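Local coordinates for Sca-family protein (Rickettsia rickettsii, PDB 4LQ8) that is a rickettsial surface cell antigen, found in the cytoplasm and probably involved in cell adhesion, represented here by its N-terminal head domain, at residues D79-I82 with E83-K87; E126-D129 with K130-K134. One frame throughout, in Å; residues are numbered along the deposited sequence.

Following the chain from its N terminus, interaction 1 (79-87) lies in the second half of the long helix 64-90, and interaction 2 (126-134) takes up most of the short helix 125-132 and the turn behind it. Each is a local contact within continuous chain, so neither closes a long loop; they come in series, without nesting or crossing. Between them run helices 95-111 and 116-120. The centres of interactions 1 and 2 are about 9 Å apart. Ala131 of interaction 2 packs on Leu81, Gln84 and Ile85 of interaction 1. Helix 116-120 touches both; this side-chain packing joins the short helices to helix 64-90 within the head domain.

Interaction 1: D79-I82 with E83-K87; sequences DNLI and EQILK
Leu81, Ile82, Ile85 and Leu86 form an apolar stripe along the alpha-helix 64-90, joined by i to i+3 and i to i+4 contacts. Ile85 CD1 is the hub. It sits 4.1 Å from Leu81 CG and equally close to Ile82 CD1, and in both pairs the side chains pass each other at a slant. Ile82 has CG1 beside its own backbone N (chi1 -69°) and CG2 beside its carbonyl carbon, which places CG2 4.2 Å from Leu86 CD1. Phe118 and Phe119 of helix 116-120, Ile105 of helix 95-111 and Ala131 of helix 125-132 pack over this stripe.

The solvent side is looser and polar. Asp79 and Glu83 are exposed, and Glu83 lays only its aliphatic root on the preceding turn, CG lying 3.5 Å from Asp79 O; the carboxylate of Asp79 is bonded to Gln75. Gln84 stands apart as a buried polar residue beneath helices 125-132 and 135-155, its NE2 hydrogen-bonded to Asp88 OD1.

Backbone i+4 bonds run beneath both sides. Glu83 N meets Asp79 O at 3.1 Å, and the shortest of the four joins Leu86 N to Ile82 O at 2.8 Å.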
# COMPACT_ATOMS: atom_id res chain seq x y z
N ASP A 79 -8.51 8.13 9.33
CA ASP A 79 -8.83 8.93 10.52
C ASP A 79 -8.04 10.24 10.59
O ASP A 79 -8.63 11.28 10.85
CB ASP A 79 -8.66 8.12 11.81
CG ASP A 79 -9.60 6.95 11.97
OD1 ASP A 79 -10.63 6.90 11.23
OD2 ASP A 79 -9.33 6.08 12.83
N ASN A 80 -6.72 10.18 10.32
CA ASN A 80 -5.92 11.40 10.29
C ASN A 80 -6.36 12.29 9.13
O ASN A 80 -6.43 13.49 9.32
CB ASN A 80 -4.44 11.11 10.22
CG ASN A 80 -3.94 10.53 11.50
OD1 ASN A 80 -3.83 11.22 12.50
ND2 ASN A 80 -3.61 9.26 11.48
N LEU A 81 -6.70 11.70 7.97
CA LEU A 81 -7.18 12.44 6.80
C LEU A 81 -8.50 13.18 7.10
O LEU A 81 -8.61 14.36 6.79
CB LEU A 81 -7.34 11.49 5.60
CG LEU A 81 -7.98 12.03 4.32
CD1 LEU A 81 -7.25 13.27 3.78
CD2 LEU A 81 -7.99 10.93 3.25
N ILE A 82 -9.46 12.49 7.71
CA ILE A 82 -10.75 13.10 8.09
C ILE A 82 -10.54 14.26 9.07
O ILE A 82 -11.16 15.31 8.89
CB ILE A 82 -11.75 12.02 8.61
CG1 ILE A 82 -12.21 11.09 7.44
CG2 ILE A 82 -12.93 12.63 9.37
CD1 ILE A 82 -12.92 11.75 6.30
N GLU A 83 -9.65 14.08 10.07
CA GLU A 83 -9.31 15.12 11.04
C GLU A 83 -8.80 16.36 10.31
O GLU A 83 -9.24 17.47 10.63
CB GLU A 83 -8.25 14.63 12.04
CG GLU A 83 -8.86 13.87 13.20
CD GLU A 83 -9.85 14.67 14.01
OE1 GLU A 83 -9.52 15.82 14.38
OE2 GLU A 83 -10.99 14.19 14.19
N GLN A 84 -7.92 16.17 9.29
CA GLN A 84 -7.38 17.26 8.49
C GLN A 84 -8.49 17.95 7.69
O GLN A 84 -8.53 19.17 7.66
CB GLN A 84 -6.22 16.81 7.59
CG GLN A 84 -5.55 17.98 6.83
CD GLN A 84 -4.87 18.97 7.75
OE1 GLN A 84 -3.94 18.62 8.48
NE2 GLN A 84 -5.30 20.22 7.74
N ILE A 85 -9.41 17.16 7.07
CA ILE A 85 -10.54 17.71 6.32
C ILE A 85 -11.40 18.57 7.27
O ILE A 85 -11.74 19.70 6.92
CB ILE A 85 -11.38 16.61 5.59
CG1 ILE A 85 -10.54 15.88 4.51
CG2 ILE A 85 -12.68 17.23 4.98
CD1 ILE A 85 -11.17 14.61 3.87
N LEU A 86 -11.71 18.03 8.48
CA LEU A 86 -12.51 18.78 9.48
C LEU A 86 -11.83 20.09 9.87
O LEU A 86 -12.53 21.09 10.03
CB LEU A 86 -12.85 17.95 10.72
CG LEU A 86 -13.80 16.73 10.48
CD1 LEU A 86 -13.95 15.91 11.76
CD2 LEU A 86 -15.19 17.17 9.98
N LYS A 87 -10.49 20.09 10.00
CA LYS A 87 -9.75 21.32 10.31
C LYS A 87 -9.85 22.28 9.12
O LYS A 87 -10.08 23.47 9.32
CB LYS A 87 -8.27 21.04 10.64
CG LYS A 87 -8.06 20.42 12.02
CD LYS A 87 -6.58 20.17 12.27
CE LYS A 87 -6.11 18.82 11.79
NZ LYS A 87 -4.68 18.62 12.09

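Interaction 2: E126-D129 with K130-K134; sequences EFID and KALEK
The ring of Phe127 has Glu126 OE1 over one face, 4.0 Å above the plane and displaced toward the rim, while its side chain also packs on Leu89 of helix 64-90 and on Leu92. The backbone of the same residue reaches the next turn of helix 125-132: Ala131 N donates to Phe127 O at 3.1 Å. Beside it, Lys130 N bonds to Glu126 O at 2.9 Å. The straight chain of Lys130 leaves past that carbonyl, its CG 3.4 Å from Glu126 O, and the amine ends near the carboxylate of Glu126 without making a salt bridge.

On the buried side, Ile128 and Leu132 lie side by side and point the same way. The methyl CG2 of Ile128, anti to the backbone N, meets Leu132 CD1 at 3.8 Å. Phe118, Phe119 and Leu328 pack on Ile128, and Pro281 and Leu328 on Leu132. Ala131, whose short side chain faces helix 64-90, also touches Asp88 there.

Toward Lys134 the i+4 pattern gives way. Leu132 N still makes a sound i+4 bond to Ile128 O, but Glu133 N reaches Asp129 O only weakly, at 3.4 Å. Lys134 N then turns back to Ala131 O, three residues earlier, and Lys134 is also the N-cap residue of helix 135-155. Its chain folds back so that NZ donates a hydrogen bond to Lys130 O at 2.8 Å, coming from above the carbonyl plane rather than along a lone pair.

That amine also forms a salt bridge with Asp88, which fastens this turn to helix 64-90. Its positive charge is thus shared between the Asp88 carboxylate and the Lys130 carbonyl, and any favourable effect on the C-terminal end of helix 125-132 is probably moderated by Asp88.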
# COMPACT_ATOMS: atom_id res chain seq x y z
N GLU A 126 -12.07 17.02 -3.99
CA GLU A 126 -11.36 18.28 -3.75
C GLU A 126 -11.01 18.47 -2.27
O GLU A 126 -9.91 18.94 -1.98
CB GLU A 126 -12.12 19.50 -4.32
CG GLU A 126 -13.45 19.81 -3.65
CD GLU A 126 -14.10 21.11 -4.09
OE1 GLU A 126 -14.33 21.98 -3.22
OE2 GLU A 126 -14.40 21.26 -5.30
N PHE A 127 -11.91 18.07 -1.35
CA PHE A 127 -11.66 18.14 0.10
C PHE A 127 -10.53 17.18 0.48
O PHE A 127 -9.63 17.56 1.23
CB PHE A 127 -12.93 17.84 0.90
CG PHE A 127 -14.02 18.88 0.73
CD1 PHE A 127 -14.00 20.06 1.47
CD2 PHE A 127 -15.05 18.68 -0.17
CE1 PHE A 127 -14.99 21.03 1.29
CE2 PHE A 127 -16.05 19.64 -0.34
CZ PHE A 127 -16.01 20.81 0.39
N ILE A 128 -10.56 15.96 -0.10
CA ILE A 128 -9.56 14.92 0.16
C ILE A 128 -8.21 15.41 -0.34
O ILE A 128 -7.23 15.40 0.43
CB ILE A 128 -10.00 13.55 -0.47
CG1 ILE A 128 -11.19 12.91 0.30
CG2 ILE A 128 -8.82 12.56 -0.57
CD1 ILE A 128 -12.00 11.84 -0.54
N ASP A 129 -8.16 15.89 -1.61
CA ASP A 129 -6.95 16.39 -2.27
C ASP A 129 -6.32 17.56 -1.56
O ASP A 129 -5.10 17.58 -1.44
CB ASP A 129 -7.19 16.72 -3.75
CG ASP A 129 -7.39 15.50 -4.63
OD1 ASP A 129 -7.14 14.37 -4.14
OD2 ASP A 129 -7.81 15.67 -5.79
N LYS A 130 -7.14 18.52 -1.09
CA LYS A 130 -6.61 19.69 -0.36
C LYS A 130 -6.03 19.29 1.01
O LYS A 130 -5.07 19.91 1.47
CB LYS A 130 -7.67 20.79 -0.21
CG LYS A 130 -7.86 21.62 -1.48
CD LYS A 130 -9.01 22.62 -1.32
CE LYS A 130 -9.22 23.46 -2.55
NZ LYS A 130 -10.23 24.53 -2.32
N ALA A 131 -6.63 18.28 1.68
CA ALA A 131 -6.13 17.83 2.98
C ALA A 131 -4.81 17.07 2.80
O ALA A 131 -3.87 17.29 3.57
CB ALA A 131 -7.16 16.95 3.67
N LEU A 132 -4.72 16.22 1.75
CA LEU A 132 -3.55 15.40 1.42
C LEU A 132 -2.28 16.19 1.07
O LEU A 132 -1.18 15.65 1.19
CB LEU A 132 -3.86 14.38 0.29
CG LEU A 132 -4.68 13.14 0.69
CD1 LEU A 132 -5.04 12.32 -0.54
CD2 LEU A 132 -3.97 12.28 1.74
N GLU A 133 -2.42 17.46 0.66
CA GLU A 133 -1.28 18.32 0.35
C GLU A 133 -0.76 19.06 1.60
O GLU A 133 0.20 19.83 1.48
CB GLU A 133 -1.60 19.28 -0.82
CG GLU A 133 -2.61 20.37 -0.47
CD GLU A 133 -3.20 21.17 -1.61
OE1 GLU A 133 -3.32 20.64 -2.74
OE2 GLU A 133 -3.61 22.33 -1.35
N LYS A 134 -1.36 18.84 2.78
CA LYS A 134 -0.90 19.51 4.00
C LYS A 134 0.30 18.74 4.58
O LYS A 134 0.16 17.54 4.88
CB LYS A 134 -2.01 19.68 5.06
CG LYS A 134 -3.28 20.40 4.59
CD LYS A 134 -3.12 21.92 4.53
CE LYS A 134 -4.43 22.68 4.34
NZ LYS A 134 -5.32 22.05 3.30